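PDB 4MH6: putative type III secretion protein YscO from Vibrio parahaemolyticus, which is of unknown function but probably takes part in type III secretion, as a long helical hairpin of the YscO family. Local coordinates for residues 63-68 and 109-114; 74-79 and 102-107; 52-57 and 119-124; 42-47 and 126-131. All coordinates share one frame; numbering follows the deposited sequence.

Contact 1: residues 63-68 and 109-114; sequences RSVADY and ELKQRV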
# COMPACT_ATOMS: atom_id res chain seq x y z
N ARG A 63 -4.41 22.70 2.85
CA ARG A 63 -4.88 23.87 2.16
C ARG A 63 -6.03 24.49 2.97
O ARG A 63 -6.10 25.70 3.14
CB ARG A 63 -5.45 23.45 0.83
CG ARG A 63 -5.33 24.46 -0.29
CD ARG A 63 -3.97 24.29 -0.94
NE ARG A 63 -3.98 24.72 -2.33
CZ ARG A 63 -3.08 24.37 -3.24
NH1 ARG A 63 -2.07 23.56 -2.94
NH2 ARG A 63 -3.20 24.82 -4.47
N SER A 64 -6.93 23.64 3.46
CA SER A 64 -8.09 24.08 4.24
C SER A 64 -7.72 24.79 5.53
O SER A 64 -8.35 25.79 5.86
CB SER A 64 -9.01 22.90 4.60
OG SER A 64 -9.50 22.24 3.45
N VAL A 65 -6.74 24.27 6.28
CA VAL A 65 -6.33 24.94 7.53
C VAL A 65 -5.66 26.25 7.21
O VAL A 65 -5.91 27.25 7.89
CB VAL A 65 -5.35 24.14 8.44
CG1 VAL A 65 -6.05 23.06 9.23
CG2 VAL A 65 -4.21 23.54 7.65
N ALA A 66 -4.80 26.24 6.18
CA ALA A 66 -4.06 27.44 5.80
C ALA A 66 -5.07 28.55 5.53
O ALA A 66 -4.97 29.64 6.12
CB ALA A 66 -3.22 27.18 4.59
N ASP A 67 -6.06 28.26 4.70
CA ASP A 67 -7.10 29.21 4.35
C ASP A 67 -7.92 29.67 5.52
O ASP A 67 -8.13 30.87 5.71
CB ASP A 67 -8.07 28.58 3.36
CG ASP A 67 -7.47 28.41 2.00
OD1 ASP A 67 -6.31 28.86 1.80
OD2 ASP A 67 -8.16 27.85 1.11
N TYR A 68 -8.40 28.71 6.30
CA TYR A 68 -9.24 29.01 7.43
C TYR A 68 -8.52 29.87 8.45
O TYR A 68 -9.07 30.84 8.96
CB TYR A 68 -9.71 27.71 8.09
CG TYR A 68 -10.80 27.96 9.10
CD1 TYR A 68 -12.12 28.03 8.70
CD2 TYR A 68 -10.50 28.13 10.46
CE1 TYR A 68 -13.12 28.25 9.61
CE2 TYR A 68 -11.51 28.35 11.40
CZ TYR A 68 -12.82 28.41 10.96
OH TYR A 68 -13.84 28.63 11.84
N GLU A 109 -10.45 21.41 14.67
CA GLU A 109 -10.97 20.26 13.92
C GLU A 109 -10.21 20.08 12.60
O GLU A 109 -9.87 18.96 12.23
CB GLU A 109 -12.47 20.43 13.62
CG GLU A 109 -13.39 20.28 14.83
CD GLU A 109 -14.85 20.58 14.50
OE1 GLU A 109 -15.11 21.12 13.40
OE2 GLU A 109 -15.74 20.28 15.34
N LEU A 110 -9.94 21.19 11.93
CA LEU A 110 -9.22 21.18 10.67
C LEU A 110 -7.76 20.73 10.85
O LEU A 110 -7.23 19.99 10.00
CB LEU A 110 -9.33 22.54 9.96
CG LEU A 110 -10.71 23.02 9.47
CD1 LEU A 110 -10.66 24.44 8.93
CD2 LEU A 110 -11.29 22.08 8.43
N LYS A 111 -7.11 21.19 11.93
CA LYS A 111 -5.73 20.78 12.21
C LYS A 111 -5.70 19.32 12.62
O LYS A 111 -4.72 18.62 12.40
CB LYS A 111 -5.12 21.55 13.37
CG LYS A 111 -4.95 23.05 13.22
CD LYS A 111 -3.73 23.44 14.04
CE LYS A 111 -3.41 24.92 14.03
NZ LYS A 111 -4.25 25.70 14.99
N GLN A 112 -6.78 18.87 13.26
CA GLN A 112 -6.92 17.50 13.72
C GLN A 112 -7.00 16.58 12.51
O GLN A 112 -6.39 15.53 12.49
CB GLN A 112 -8.17 17.39 14.61
CG GLN A 112 -8.45 16.00 15.19
CD GLN A 112 -7.32 15.48 16.06
OE1 GLN A 112 -6.67 16.25 16.77
NE2 GLN A 112 -7.09 14.16 16.03
N ARG A 113 -7.78 16.99 11.51
CA ARG A 113 -7.92 16.25 10.27
C ARG A 113 -6.53 16.07 9.61
O ARG A 113 -6.21 14.97 9.14
CB ARG A 113 -8.81 17.03 9.33
CG ARG A 113 -9.10 16.43 7.95
CD ARG A 113 -10.29 15.47 7.90
NE ARG A 113 -9.95 14.05 7.97
CZ ARG A 113 -9.87 13.24 6.90
NH1 ARG A 113 -10.11 13.70 5.67
NH2 ARG A 113 -9.55 11.97 7.07
N VAL A 114 -5.70 17.12 9.59
CA VAL A 114 -4.36 17.01 8.97
C VAL A 114 -3.51 15.99 9.70
O VAL A 114 -2.84 15.17 9.07
CB VAL A 114 -3.60 18.36 8.94
CG1 VAL A 114 -2.16 18.14 8.54
CG2 VAL A 114 -4.26 19.33 7.99
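The phenol ring of Tyr68 is approached obliquely by Leu110, whose CD1 methyl sits at the base of the ring, 3.5 Å from Tyr68 CG and equally close to the CB that carries it. Because Tyr68 CG lies opposite the backbone N (chi1 -169°), the ring leans out across helix 90-167, and the two side chains meet at about a right angle. At its far end the hydroxyl is hydrogen-bonded to the backbone oxygen of Leu103, while Arg106 and Glu107 also touch the side chain.

One turn back, Val65 rests CG1 on the backbone of the partner helix. This methyl lies 3.3 Å from Leu110 C and 3.4 Å from Leu110 CB, with the start of the Lys111 chain beside it, Lys111 CG being 4.1 Å away. The second methyl, Val65 CG2, points along the seam to Val114 CG2 at 4.2 Å. Lys111 flanks the seam with its aliphatic part, and its amino group turns back to a salt bridge with Glu107. The hydroxyl of Ser64 likewise stays on its own helix, bonded to Lys60 O.

Val65 and Leu110 stand nearest in the backbone, their CA atoms 5.7 Å apart, and the axes of the two segments approach to 9.1 Å at an angle of 156°. Val114 fits among Leu58, Ala61, Glu62 and Val65, the four-residue socket of knobs-into-holes packing in a coiled coil, here with antiparallel helices.

Contact 2: residues 74-79 and 102-107; sequences EEEERR and LLRERE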
# COMPACT_ATOMS: atom_id res chain seq x y z
N GLU A 74 -8.55 37.03 11.46
CA GLU A 74 -9.27 38.26 11.18
C GLU A 74 -10.61 38.37 11.89
O GLU A 74 -10.95 39.43 12.45
CB GLU A 74 -9.50 38.41 9.70
CG GLU A 74 -8.30 38.94 8.98
CD GLU A 74 -8.54 39.10 7.50
OE1 GLU A 74 -9.51 38.51 6.96
OE2 GLU A 74 -7.73 39.82 6.86
N GLU A 75 -11.35 37.27 11.85
CA GLU A 75 -12.67 37.21 12.44
C GLU A 75 -12.61 37.34 13.94
O GLU A 75 -13.49 37.90 14.56
CB GLU A 75 -13.35 35.90 12.01
CG GLU A 75 -13.64 35.87 10.51
CD GLU A 75 -14.65 36.92 10.10
OE1 GLU A 75 -14.82 37.16 8.88
OE2 GLU A 75 -15.28 37.51 10.99
N GLU A 76 -11.54 36.84 14.50
CA GLU A 76 -11.31 36.92 15.93
C GLU A 76 -10.95 38.37 16.33
O GLU A 76 -11.47 38.90 17.31
CB GLU A 76 -10.22 35.92 16.26
CG GLU A 76 -9.69 35.93 17.65
CD GLU A 76 -8.81 34.73 17.91
OE1 GLU A 76 -7.80 34.86 18.65
OE2 GLU A 76 -9.14 33.63 17.38
N GLU A 77 -10.09 39.02 15.54
CA GLU A 77 -9.71 40.40 15.82
C GLU A 77 -10.88 41.37 15.65
O GLU A 77 -10.98 42.38 16.35
CB GLU A 77 -8.55 40.81 14.93
CG GLU A 77 -7.28 40.02 15.23
CD GLU A 77 -6.13 40.36 14.30
OE1 GLU A 77 -5.11 39.62 14.34
OE2 GLU A 77 -6.23 41.35 13.55
N ARG A 78 -11.75 41.08 14.70
CA ARG A 78 -12.94 41.88 14.47
C ARG A 78 -13.83 41.87 15.70
O ARG A 78 -14.39 42.88 16.11
CB ARG A 78 -13.68 41.34 13.26
CG ARG A 78 -13.02 41.75 11.95
CD ARG A 78 -13.45 40.89 10.79
NE ARG A 78 -14.91 40.78 10.69
CZ ARG A 78 -15.69 41.66 10.10
NH1 ARG A 78 -15.20 42.76 9.55
NH2 ARG A 78 -16.99 41.44 10.06
N ARG A 79 -13.94 40.70 16.31
CA ARG A 79 -14.77 40.55 17.48
C ARG A 79 -14.16 41.15 18.73
O ARG A 79 -14.89 41.64 19.59
CB ARG A 79 -15.14 39.08 17.64
CG ARG A 79 -16.13 38.67 16.59
CD ARG A 79 -16.34 37.18 16.56
NE ARG A 79 -17.37 36.81 15.59
CZ ARG A 79 -17.19 36.78 14.28
NH1 ARG A 79 -16.02 37.14 13.74
NH2 ARG A 79 -18.19 36.42 13.49
N LEU A 102 -16.02 29.09 18.90
CA LEU A 102 -16.47 28.24 17.80
C LEU A 102 -15.55 28.33 16.59
O LEU A 102 -15.29 27.33 15.92
CB LEU A 102 -17.92 28.57 17.43
CG LEU A 102 -18.94 28.12 18.50
CD1 LEU A 102 -20.31 28.77 18.30
CD2 LEU A 102 -19.07 26.60 18.54
N LEU A 103 -15.06 29.53 16.32
CA LEU A 103 -14.14 29.76 15.22
C LEU A 103 -12.85 28.98 15.46
O LEU A 103 -12.30 28.38 14.55
CB LEU A 103 -13.82 31.26 15.11
CG LEU A 103 -14.93 32.14 14.54
CD1 LEU A 103 -14.62 33.61 14.74
CD2 LEU A 103 -15.16 31.85 13.07
N ARG A 104 -12.37 29.01 16.70
CA ARG A 104 -11.17 28.29 17.07
C ARG A 104 -11.35 26.77 17.09
O ARG A 104 -10.42 26.02 16.78
CB ARG A 104 -10.69 28.76 18.42
CG ARG A 104 -10.14 30.16 18.40
CD ARG A 104 -9.95 30.62 19.81
NE ARG A 104 -9.31 31.92 19.89
CZ ARG A 104 -9.09 32.57 21.03
NH1 ARG A 104 -9.47 32.04 22.17
NH2 ARG A 104 -8.49 33.76 21.01
N GLU A 105 -12.53 26.31 17.50
CA GLU A 105 -12.80 24.87 17.53
C GLU A 105 -12.76 24.31 16.13
O GLU A 105 -12.30 23.20 15.90
CB GLU A 105 -14.18 24.55 18.12
CG GLU A 105 -14.32 24.76 19.61
CD GLU A 105 -15.69 24.33 20.13
OE1 GLU A 105 -16.45 23.67 19.38
OE2 GLU A 105 -16.02 24.64 21.30
N ARG A 106 -13.27 25.09 15.19
CA ARG A 106 -13.32 24.67 13.80
C ARG A 106 -11.92 24.54 13.25
O ARG A 106 -11.64 23.66 12.48
CB ARG A 106 -14.15 25.68 13.02
CG ARG A 106 -14.24 25.43 11.54
CD ARG A 106 -14.68 24.01 11.22
NE ARG A 106 -14.87 23.88 9.79
CZ ARG A 106 -15.01 22.73 9.14
NH1 ARG A 106 -15.17 22.75 7.82
NH2 ARG A 106 -14.96 21.56 9.79
N GLU A 107 -11.03 25.42 13.68
CA GLU A 107 -9.66 25.35 13.22
C GLU A 107 -9.02 24.15 13.86
O GLU A 107 -8.26 23.45 13.21
CB GLU A 107 -8.89 26.64 13.54
CG GLU A 107 -7.42 26.58 13.14
CD GLU A 107 -6.76 27.93 13.06
OE1 GLU A 107 -5.55 28.05 13.36
OE2 GLU A 107 -7.44 28.90 12.71
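Glu76 OE2 is gripped from both helices: Arg104 NE reaches it across the contact at 3.0 Å, and Arg72 adds a salt bridge from the preceding turn of helix 18-84. The other oxygen, Glu76 OE1, takes Arg104 NH2 at 2.7 Å in a nearly straight bond (178°). Arg104 thus holds the carboxylate side-on, one nitrogen to each oxygen, but the two flat groups are far from coplanar, their planes 71° apart. Glu76 OE1 lies in the guanidinium plane, whereas the arginine comes from above the plane of the carboxylate. Both chains are extended, which lets the pair meet at the flank of the helices.

Beside this bridge, Leu103 supplies the apolar part. Its CD1 lies 3.8 Å from Glu75 CB and 3.9 Å from Arg79 NH1, over one face of the guanidinium and toward its rim. Arg72 also touches Leu103. The Arg79 group is steadied at its edge: NH1 bonds to Glu75 O at 2.8 Å and to Glu75 OE2 at 2.9 Å, while NE pairs with Glu99. Arg78 NE adds a weak bond to Glu75 OE2.

Here the axes of the two segments are 10.8 Å apart, and charged chains reach across much of the gap; the interlocked pairs probably offset one another's charge, while within these segments Leu103 is the aliphatic side chain that helix 90-167 contributes.

Contact 3: residues 52-57 and 119-124; sequences ANVAAE and VTLEQE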
# COMPACT_ATOMS: atom_id res chain seq x y z
N ALA A 52 -1.04 7.39 -2.87
CA ALA A 52 -1.28 8.58 -3.67
C ALA A 52 -2.61 9.22 -3.32
O ALA A 52 -2.76 10.44 -3.29
CB ALA A 52 -1.26 8.23 -5.15
N ASN A 53 -3.59 8.39 -3.08
CA ASN A 53 -4.89 8.91 -2.77
C ASN A 53 -4.91 9.66 -1.43
O ASN A 53 -5.56 10.70 -1.29
CB ASN A 53 -5.86 7.78 -2.70
CG ASN A 53 -7.24 8.27 -2.58
OD1 ASN A 53 -7.69 9.00 -3.45
ND2 ASN A 53 -7.93 7.88 -1.52
N VAL A 54 -4.22 9.10 -0.43
CA VAL A 54 -4.16 9.73 0.89
C VAL A 54 -3.34 11.01 0.84
O VAL A 54 -3.67 12.00 1.51
CB VAL A 54 -3.61 8.78 1.94
CG1 VAL A 54 -3.53 9.48 3.29
CG2 VAL A 54 -4.51 7.57 2.06
N ALA A 55 -2.27 10.99 0.04
CA ALA A 55 -1.43 12.17 -0.10
C ALA A 55 -2.23 13.33 -0.67
O ALA A 55 -2.04 14.47 -0.28
CB ALA A 55 -0.24 11.86 -1.01
N ALA A 56 -3.15 13.02 -1.59
CA ALA A 56 -3.98 14.04 -2.21
C ALA A 56 -4.91 14.60 -1.17
O ALA A 56 -5.15 15.79 -1.14
CB ALA A 56 -4.78 13.46 -3.37
N GLU A 57 -5.45 13.73 -0.32
CA GLU A 57 -6.33 14.15 0.76
C GLU A 57 -5.60 15.03 1.77
O GLU A 57 -6.17 15.97 2.32
CB GLU A 57 -6.95 12.94 1.45
CG GLU A 57 -8.20 12.43 0.75
CD GLU A 57 -9.35 13.44 0.80
OE1 GLU A 57 -10.28 13.29 -0.03
OE2 GLU A 57 -9.34 14.39 1.67
N VAL A 119 -1.05 10.61 9.81
CA VAL A 119 -0.84 9.30 10.41
C VAL A 119 -1.26 8.23 9.41
O VAL A 119 -0.61 7.19 9.25
CB VAL A 119 -1.65 9.15 11.73
CG1 VAL A 119 -1.58 7.73 12.26
CG2 VAL A 119 -1.14 10.09 12.79
N THR A 120 -2.37 8.50 8.73
CA THR A 120 -2.92 7.57 7.79
C THR A 120 -1.92 7.34 6.68
O THR A 120 -1.75 6.22 6.22
CB THR A 120 -4.24 8.11 7.22
OG1 THR A 120 -5.20 8.15 8.28
CG2 THR A 120 -4.78 7.20 6.15
N LEU A 121 -1.25 8.40 6.28
CA LEU A 121 -0.29 8.31 5.22
C LEU A 121 0.94 7.52 5.65
O LEU A 121 1.44 6.72 4.86
CB LEU A 121 0.06 9.72 4.75
CG LEU A 121 1.08 9.90 3.62
CD1 LEU A 121 0.76 9.05 2.39
CD2 LEU A 121 1.18 11.38 3.28
N GLU A 122 1.44 7.70 6.88
CA GLU A 122 2.61 6.92 7.25
C GLU A 122 2.22 5.45 7.41
O GLU A 122 3.03 4.53 7.17
CB GLU A 122 3.36 7.44 8.46
CG GLU A 122 2.60 7.36 9.76
CD GLU A 122 3.52 7.40 10.99
OE1 GLU A 122 4.52 6.62 11.02
OE2 GLU A 122 3.20 8.17 11.95
N GLN A 123 0.96 5.22 7.79
CA GLN A 123 0.45 3.86 7.90
C GLN A 123 0.31 3.19 6.52
O GLN A 123 0.60 1.98 6.38
CB GLN A 123 -0.87 3.84 8.64
CG GLN A 123 -0.70 4.02 10.14
CD GLN A 123 -2.02 4.11 10.87
OE1 GLN A 123 -2.97 4.74 10.41
NE2 GLN A 123 -2.06 3.52 12.05
N GLU A 124 -0.13 3.95 5.52
CA GLU A 124 -0.29 3.39 4.16
C GLU A 124 1.09 3.11 3.58
O GLU A 124 1.30 2.10 2.88
CB GLU A 124 -1.06 4.34 3.25
CG GLU A 124 -2.48 4.67 3.70
CD GLU A 124 -3.44 3.48 3.73
OE1 GLU A 124 -4.64 3.69 4.02
OE2 GLU A 124 -3.01 2.34 3.46
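Val54 points at helix 90-167, crossing two side chains and sliding past a third. It crosses Thr120 at about a right angle, with Val54 CG1 3.9 Å from Thr120 CG2. Against Leu121 it slides past in the opposite direction, and the same CG1 methyl rests 3.9 Å from Leu121 CB. Glu124 is again crossed at about a right angle, this time by the other branch, Val54 CG2 lying 3.9 Å from Glu124 CG. Val117 also touches the valine, so that Val117, Thr120, Leu121 and Glu124 make a four-sided hole for one knob.

The packing is reciprocated by Leu121, which is buried and fits among Val51, Val54, Ala55 and Leu58. With its CG opposite the backbone N (chi1 180°) and a turn at chi2, it brings CD1 alongside the start of Ala55, 4.3 Å from Ala55 N. Knobs-into-holes packing therefore runs both ways across this antiparallel coiled coil, where the axes of the two segments are 9.4 Å apart at 165°.

Polar ends take no part in the contact with Val54. The Thr120 hydroxyl bonds to Glu116 O on its own helix and presents only its methyl to the valine, while Glu124, bent at chi2, offers its CG here and sends OE2 across to Gln47 of helix 18-84. Between these two segments the grip is therefore apolar and rests on shape, with Glu124 adding a polar tie to the opposite helix farther along the hairpin.

Contact 4: residues 42-47 and 126-131; sequences KAVQRQ and TLLKQK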
# COMPACT_ATOMS: atom_id res chain seq x y z
N LYS A 42 0.14 -6.93 -7.77
CA LYS A 42 -1.10 -6.20 -7.88
C LYS A 42 -1.45 -5.60 -6.54
O LYS A 42 -1.99 -4.50 -6.48
CB LYS A 42 -2.23 -7.13 -8.36
CG LYS A 42 -2.02 -7.71 -9.75
CD LYS A 42 -2.06 -6.60 -10.80
CE LYS A 42 -1.67 -7.06 -12.20
NZ LYS A 42 -1.58 -5.84 -13.09
N ALA A 43 -1.15 -6.31 -5.46
CA ALA A 43 -1.46 -5.79 -4.12
C ALA A 43 -0.60 -4.56 -3.87
O ALA A 43 -1.02 -3.64 -3.19
CB ALA A 43 -1.22 -6.84 -3.07
N VAL A 44 0.60 -4.55 -4.46
CA VAL A 44 1.49 -3.42 -4.35
C VAL A 44 0.92 -2.27 -5.15
O VAL A 44 0.80 -1.15 -4.64
CB VAL A 44 2.90 -3.72 -4.87
CG1 VAL A 44 3.67 -2.43 -5.15
CG2 VAL A 44 3.65 -4.59 -3.89
N GLN A 45 0.57 -2.53 -6.40
CA GLN A 45 0.03 -1.49 -7.25
C GLN A 45 -1.19 -0.80 -6.62
O GLN A 45 -1.30 0.43 -6.59
CB GLN A 45 -0.31 -2.08 -8.59
CG GLN A 45 0.92 -2.63 -9.27
CD GLN A 45 0.63 -3.29 -10.59
OE1 GLN A 45 -0.41 -3.05 -11.22
NE2 GLN A 45 1.54 -4.13 -11.03
N ARG A 46 -2.10 -1.60 -6.09
CA ARG A 46 -3.28 -1.04 -5.48
C ARG A 46 -2.87 -0.23 -4.28
O ARG A 46 -3.51 0.78 -3.99
CB ARG A 46 -4.26 -2.13 -5.04
CG ARG A 46 -4.96 -2.83 -6.18
CD ARG A 46 -6.09 -3.71 -5.68
NE ARG A 46 -5.58 -4.84 -4.92
CZ ARG A 46 -5.20 -5.98 -5.49
NH1 ARG A 46 -5.27 -6.12 -6.84
NH2 ARG A 46 -4.74 -6.98 -4.74
N GLN A 47 -1.82 -0.68 -3.59
CA GLN A 47 -1.37 0.02 -2.39
C GLN A 47 -0.70 1.34 -2.73
O GLN A 47 -0.75 2.28 -1.95
CB GLN A 47 -0.43 -0.85 -1.54
CG GLN A 47 -0.08 -0.21 -0.20
CD GLN A 47 -1.30 0.05 0.64
OE1 GLN A 47 -2.27 -0.68 0.56
NE2 GLN A 47 -1.24 1.07 1.47
N THR A 126 3.67 2.38 5.31
CA THR A 126 4.20 1.26 6.05
C THR A 126 3.63 -0.02 5.42
O THR A 126 4.36 -1.01 5.26
CB THR A 126 3.86 1.34 7.55
OG1 THR A 126 4.51 2.48 8.11
CG2 THR A 126 4.32 0.11 8.29
N LEU A 127 2.33 -0.00 5.09
CA LEU A 127 1.72 -1.17 4.45
C LEU A 127 2.33 -1.40 3.08
O LEU A 127 2.55 -2.52 2.68
CB LEU A 127 0.22 -1.02 4.31
CG LEU A 127 -0.64 -1.15 5.55
CD1 LEU A 127 -2.06 -0.77 5.20
CD2 LEU A 127 -0.59 -2.57 6.09
N LEU A 128 2.58 -0.33 2.35
CA LEU A 128 3.18 -0.49 1.06
C LEU A 128 4.47 -1.23 1.24
O LEU A 128 4.76 -2.19 0.52
CB LEU A 128 3.44 0.87 0.39
CG LEU A 128 4.13 0.86 -0.98
CD1 LEU A 128 3.48 -0.14 -1.93
CD2 LEU A 128 4.09 2.24 -1.61
N LYS A 129 5.24 -0.81 2.23
CA LYS A 129 6.53 -1.42 2.53
C LYS A 129 6.38 -2.92 2.79
O LYS A 129 7.16 -3.72 2.27
CB LYS A 129 7.20 -0.69 3.69
CG LYS A 129 8.65 -1.04 3.83
CD LYS A 129 9.38 -0.23 4.89
CE LYS A 129 10.81 -0.83 5.08
NZ LYS A 129 11.60 -0.11 6.15
N GLN A 130 5.35 -3.31 3.56
CA GLN A 130 5.11 -4.74 3.85
C GLN A 130 4.72 -5.50 2.58
O GLN A 130 5.15 -6.63 2.37
CB GLN A 130 4.02 -4.93 4.88
CG GLN A 130 4.18 -4.03 6.09
CD GLN A 130 3.30 -4.43 7.27
OE1 GLN A 130 3.04 -5.62 7.48
NE2 GLN A 130 2.88 -3.45 8.06
N LYS A 131 3.87 -4.88 1.77
CA LYS A 131 3.44 -5.44 0.48
C LYS A 131 4.63 -5.68 -0.44
O LYS A 131 4.69 -6.69 -1.14
CB LYS A 131 2.46 -4.50 -0.21
CG LYS A 131 0.98 -4.76 -0.01
CD LYS A 131 0.56 -5.01 1.41
CE LYS A 131 -0.94 -5.35 1.47
NZ LYS A 131 -1.82 -4.16 1.08
O HOH W 1 -3.06 -3.94 -1.84
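Gln47 CG is held opposite the backbone N (chi1 -173°), and a bend at chi2 (59°) then folds the amide along helix 90-167, so that the aliphatic part of the chain lies on Leu128. Gln47 CG comes 3.5 Å from Leu128 CA and 3.7 Å from Leu128 CB, while the amide NE2 passes 3.8 Å from Leu127 CB, the two chains crossing at about a right angle. Gln47 is buried, and its amide is used at both ends: OE1 takes Arg50 NE, while NE2 is held by Glu124.

Leu128 sits as a knob among Val44, Gln47, Glu48 and Val51, its CD1 4.0 Å from Val44 CG1. Such sockets repeat along the antiparallel coiled coil of the hairpin, and the axes of the two segments approach to 9.2 Å here, at 164°. A bound phosphate, probably from the crystallisation liquor, lies near the Leu128 side chain.

At the other end of the contact, Val44 CG2 lies against the Lys131 backbone, 3.6 Å from Lys131 O, and also packs on the CB of that lysine. Lys131 CG lies near Ala43 O; beyond it, bends at chi2 and chi4 turn the amino group back toward the glutamine. Lys131 NZ remains 3.5 Å from Gln47 OE1, too loose to count as a bond. A water accepts from Lys131 NZ and donates to Ala43 O, though the latter distance is improbably short and its detail is doubtful at this resolution.

All four contacts zip the same two helices, 18-84 and 90-167, and are nested along the chain: contact 2 lies nearest the turn of the hairpin, then contacts 1, 3 and 4, the last only about 3 Å, centre to centre, from the middle of the chain. Each is a surface contact, as expected of a two-helix rod; among the residues that touch, one is buried in each of contacts 3 and 4 and none in contacts 1 and 2. Chemistry shifts with position. Of the four, contact 2 has the widest axis separation, bridged by charge pairs; contacts 1 and 3 are apolar, contact 1 with an aromatic ring, and contact 4 covers the most surface, mixing aliphatic chains with the amide of a buried glutamine.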